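Long-range contact in beta-L-arabinobiosidase (Bacteroides thetaiotaomicron, PDB 5MQR), which probably hydrolyses glycosidic bonds of plant pectin as a beta-L-arabinobiosidase or arabinofuranosidase, perhaps with sialidase activity as well: residues G199-I204 against T215-F220. Sequence-based numbering, arbitrary orientation.
Sequences GPIYFI and TDYPYF
Matching first torsions bring Ile201 and Tyr217 together: in Ile201, CG1 lies anti to the carbonyl carbon (chi1 -61°), which puts CG2 anti to the backbone N, where it meets the ring of Tyr217, whose CG is likewise anti to its own carbonyl carbon (chi1 -64°). Ile201 CG2 sits over one face of the phenol ring, 3.8 Å from the ring centroid and 19° off the ring normal, a CH-pi contact displaced toward CD2. Ile201 CD1 reaches along the ring to lie 3.7 Å from Tyr217 CZ. A beta-branched aliphatic suits this place, since its two arms span the length of the ring. An alanine in place of Tyr217 keeps CB against Phe203 but would probably take the aromatic face from Ile201 CG2 and CD1, opening a gap over the isoleucine.

Residues 202-206 form an outermost strand of a four-stranded antiparallel sheet, consistent with a blade of the N-terminal beta propeller. Tyr202 and Ile204 make backbone bonds to strand 186-192, while Phe203 forms a single bridge to Tyr219. Phe203 N donates to Pro218 O at 2.9 Å, and Phe203 O accepts from Phe220 N at 2.9 Å. Pro218, unable to donate, serves as acceptor; Tyr202 CA, 3.1 Å from Pro218 O, adds a strongly bent, secondary CA-H...O contact.

The flat Phe203 ring suits its slot, with Tyr217 O at its edge and Thr215 CG2 over one face; Phe203 CD2 lies 3.9 Å from Tyr217 CB. The threonine hydroxyl turns instead to Asn211 O. Tyr202 offers apolar surface twice: its CB packs 3.9 Å from Phe220 CB, and its CD2 meets Pro218 CG. Phe220 CD1 rests 4.0 Å from Ile204 CG1, an apolar pair that continues onto Cys232 of helix 226-236.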
loop_
_atom_site.group_PDB
_atom_site.type_symbol
_atom_site.label_atom_id
_atom_site.label_comp_id
_atom_site.label_asym_id
_atom_site.label_seq_id
_atom_site.Cartn_x
_atom_site.Cartn_y
_atom_site.Cartn_z
ATOM N N GLY A 199 -2.831 10.762 -44.392
ATOM C CA GLY A 199 -3.756 11.223 -45.417
ATOM C C GLY A 199 -3.549 12.692 -45.725
ATOM O O GLY A 199 -2.678 13.343 -45.124
ATOM N N PRO A 200 -4.344 13.235 -46.670
ATOM C CA PRO A 200 -4.118 14.643 -46.986
ATOM C C PRO A 200 -4.579 15.574 -45.868
ATOM O O PRO A 200 -5.373 15.180 -45.008
ATOM C CB PRO A 200 -4.897 14.869 -48.295
ATOM C CG PRO A 200 -5.258 13.500 -48.808
ATOM C CD PRO A 200 -5.288 12.595 -47.610
ATOM N N ILE A 201 -4.005 16.774 -45.860
ATOM C CA ILE A 201 -4.377 17.804 -44.916
ATOM C C ILE A 201 -5.642 18.508 -45.396
ATOM O O ILE A 201 -5.738 18.888 -46.557
ATOM C CB ILE A 201 -3.263 18.856 -44.725
ATOM C CG1 ILE A 201 -1.993 18.184 -44.187
ATOM C CG2 ILE A 201 -3.731 19.947 -43.747
ATOM C CD1 ILE A 201 -0.763 19.049 -44.265
ATOM N N TYR A 202 -6.600 18.669 -44.488
ATOM C CA TYR A 202 -7.762 19.492 -44.745
ATOM C C TYR A 202 -8.000 20.483 -43.602
ATOM O O TYR A 202 -7.568 20.269 -42.468
ATOM C CB TYR A 202 -9.017 18.640 -44.910
ATOM C CG TYR A 202 -8.961 17.592 -45.992
ATOM C CD1 TYR A 202 -8.447 16.313 -45.731
ATOM C CD2 TYR A 202 -9.469 17.844 -47.260
ATOM C CE1 TYR A 202 -8.405 15.337 -46.722
ATOM C CE2 TYR A 202 -9.434 16.875 -48.246
ATOM C CZ TYR A 202 -8.903 15.628 -47.970
ATOM O OH TYR A 202 -8.878 14.677 -48.951
ATOM N N PHE A 203 -8.710 21.555 -43.927
ATOM C CA PHE A 203 -9.259 22.439 -42.931
ATOM C C PHE A 203 -10.570 21.879 -42.387
ATOM O O PHE A 203 -11.453 21.457 -43.138
ATOM C CB PHE A 203 -9.521 23.821 -43.509
ATOM C CG PHE A 203 -8.329 24.710 -43.491
ATOM C CD1 PHE A 203 -8.063 25.499 -42.383
ATOM C CD2 PHE A 203 -7.471 24.754 -44.574
ATOM C CE1 PHE A 203 -6.974 26.326 -42.350
ATOM C CE2 PHE A 203 -6.368 25.580 -44.557
ATOM C CZ PHE A 203 -6.118 26.371 -43.442
ATOM N N ILE A 204 -10.676 21.904 -41.070
ATOM C CA ILE A 204 -11.898 21.565 -40.367
ATOM C C ILE A 204 -12.624 22.830 -39.825
ATOM O O ILE A 204 -13.839 22.797 -39.595
ATOM C CB ILE A 204 -11.600 20.536 -39.251
ATOM C CG1 ILE A 204 -12.895 19.908 -38.720
ATOM C CG2 ILE A 204 -10.824 21.159 -38.103
ATOM C CD1 ILE A 204 -12.697 18.696 -37.817
ATOM N N THR A 215 -7.544 29.759 -48.807
ATOM C CA THR A 215 -6.707 28.870 -48.014
ATOM C C THR A 215 -6.075 27.800 -48.904
ATOM O O THR A 215 -6.550 27.531 -50.012
ATOM C CB THR A 215 -7.503 28.213 -46.879
ATOM O OG1 THR A 215 -8.709 27.634 -47.393
ATOM C CG2 THR A 215 -7.854 29.236 -45.816
ATOM N N ASP A 216 -5.000 27.196 -48.397
ATOM C CA ASP A 216 -4.095 26.363 -49.196
ATOM C C ASP A 216 -4.262 24.856 -49.009
ATOM O O ASP A 216 -3.461 24.088 -49.517
ATOM C CB ASP A 216 -2.649 26.766 -48.890
ATOM C CG ASP A 216 -2.356 28.213 -49.251
ATOM O OD1 ASP A 216 -2.921 28.705 -50.245
ATOM O OD2 ASP A 216 -1.554 28.862 -48.551
ATOM N N TYR A 217 -5.284 24.436 -48.268
ATOM C CA TYR A 217 -5.674 23.030 -48.190
ATOM C C TYR A 217 -7.191 22.976 -48.332
ATOM O O TYR A 217 -7.869 23.892 -47.903
ATOM C CB TYR A 217 -5.277 22.409 -46.847
ATOM C CG TYR A 217 -3.793 22.355 -46.589
ATOM C CD1 TYR A 217 -2.937 21.636 -47.434
ATOM C CD2 TYR A 217 -3.235 23.022 -45.506
ATOM C CE1 TYR A 217 -1.557 21.599 -47.201
ATOM C CE2 TYR A 217 -1.869 22.980 -45.251
ATOM C CZ TYR A 217 -1.024 22.276 -46.095
ATOM O OH TYR A 217 0.340 22.247 -45.822
ATOM N N PRO A 218 -7.732 21.903 -48.929
ATOM C CA PRO A 218 -9.191 21.898 -49.086
ATOM C C PRO A 218 -9.955 21.681 -47.785
ATOM O O PRO A 218 -9.395 21.255 -46.761
ATOM C CB PRO A 218 -9.453 20.777 -50.111
ATOM C CG PRO A 218 -8.212 19.939 -50.129
ATOM C CD PRO A 218 -7.074 20.793 -49.650
ATOM N N TYR A 219 -11.231 22.028 -47.829
ATOM C CA TYR A 219 -12.140 21.798 -46.717
ATOM C C TYR A 219 -12.397 20.296 -46.561
ATOM O O TYR A 219 -12.467 19.562 -47.545
ATOM C CB TYR A 219 -13.432 22.551 -46.979
ATOM C CG TYR A 219 -14.430 22.563 -45.854
ATOM C CD1 TYR A 219 -14.090 23.034 -44.599
ATOM C CD2 TYR A 219 -15.736 22.159 -46.079
ATOM C CE1 TYR A 219 -15.019 23.068 -43.582
ATOM C CE2 TYR A 219 -16.675 22.193 -45.078
ATOM C CZ TYR A 219 -16.322 22.645 -43.837
ATOM O OH TYR A 219 -17.278 22.650 -42.856
ATOM N N PHE A 220 -12.527 19.846 -45.323
ATOM C CA PHE A 220 -12.573 18.412 -45.045
ATOM C C PHE A 220 -13.711 17.678 -45.767
ATOM O O PHE A 220 -13.569 16.514 -46.088
ATOM C CB PHE A 220 -12.602 18.127 -43.534
ATOM C CG PHE A 220 -13.960 18.291 -42.889
ATOM C CD1 PHE A 220 -14.382 19.530 -42.422
ATOM C CD2 PHE A 220 -14.801 17.189 -42.717
ATOM C CE1 PHE A 220 -15.623 19.681 -41.820
ATOM C CE2 PHE A 220 -16.043 17.324 -42.100
ATOM C CZ PHE A 220 -16.460 18.574 -41.659
#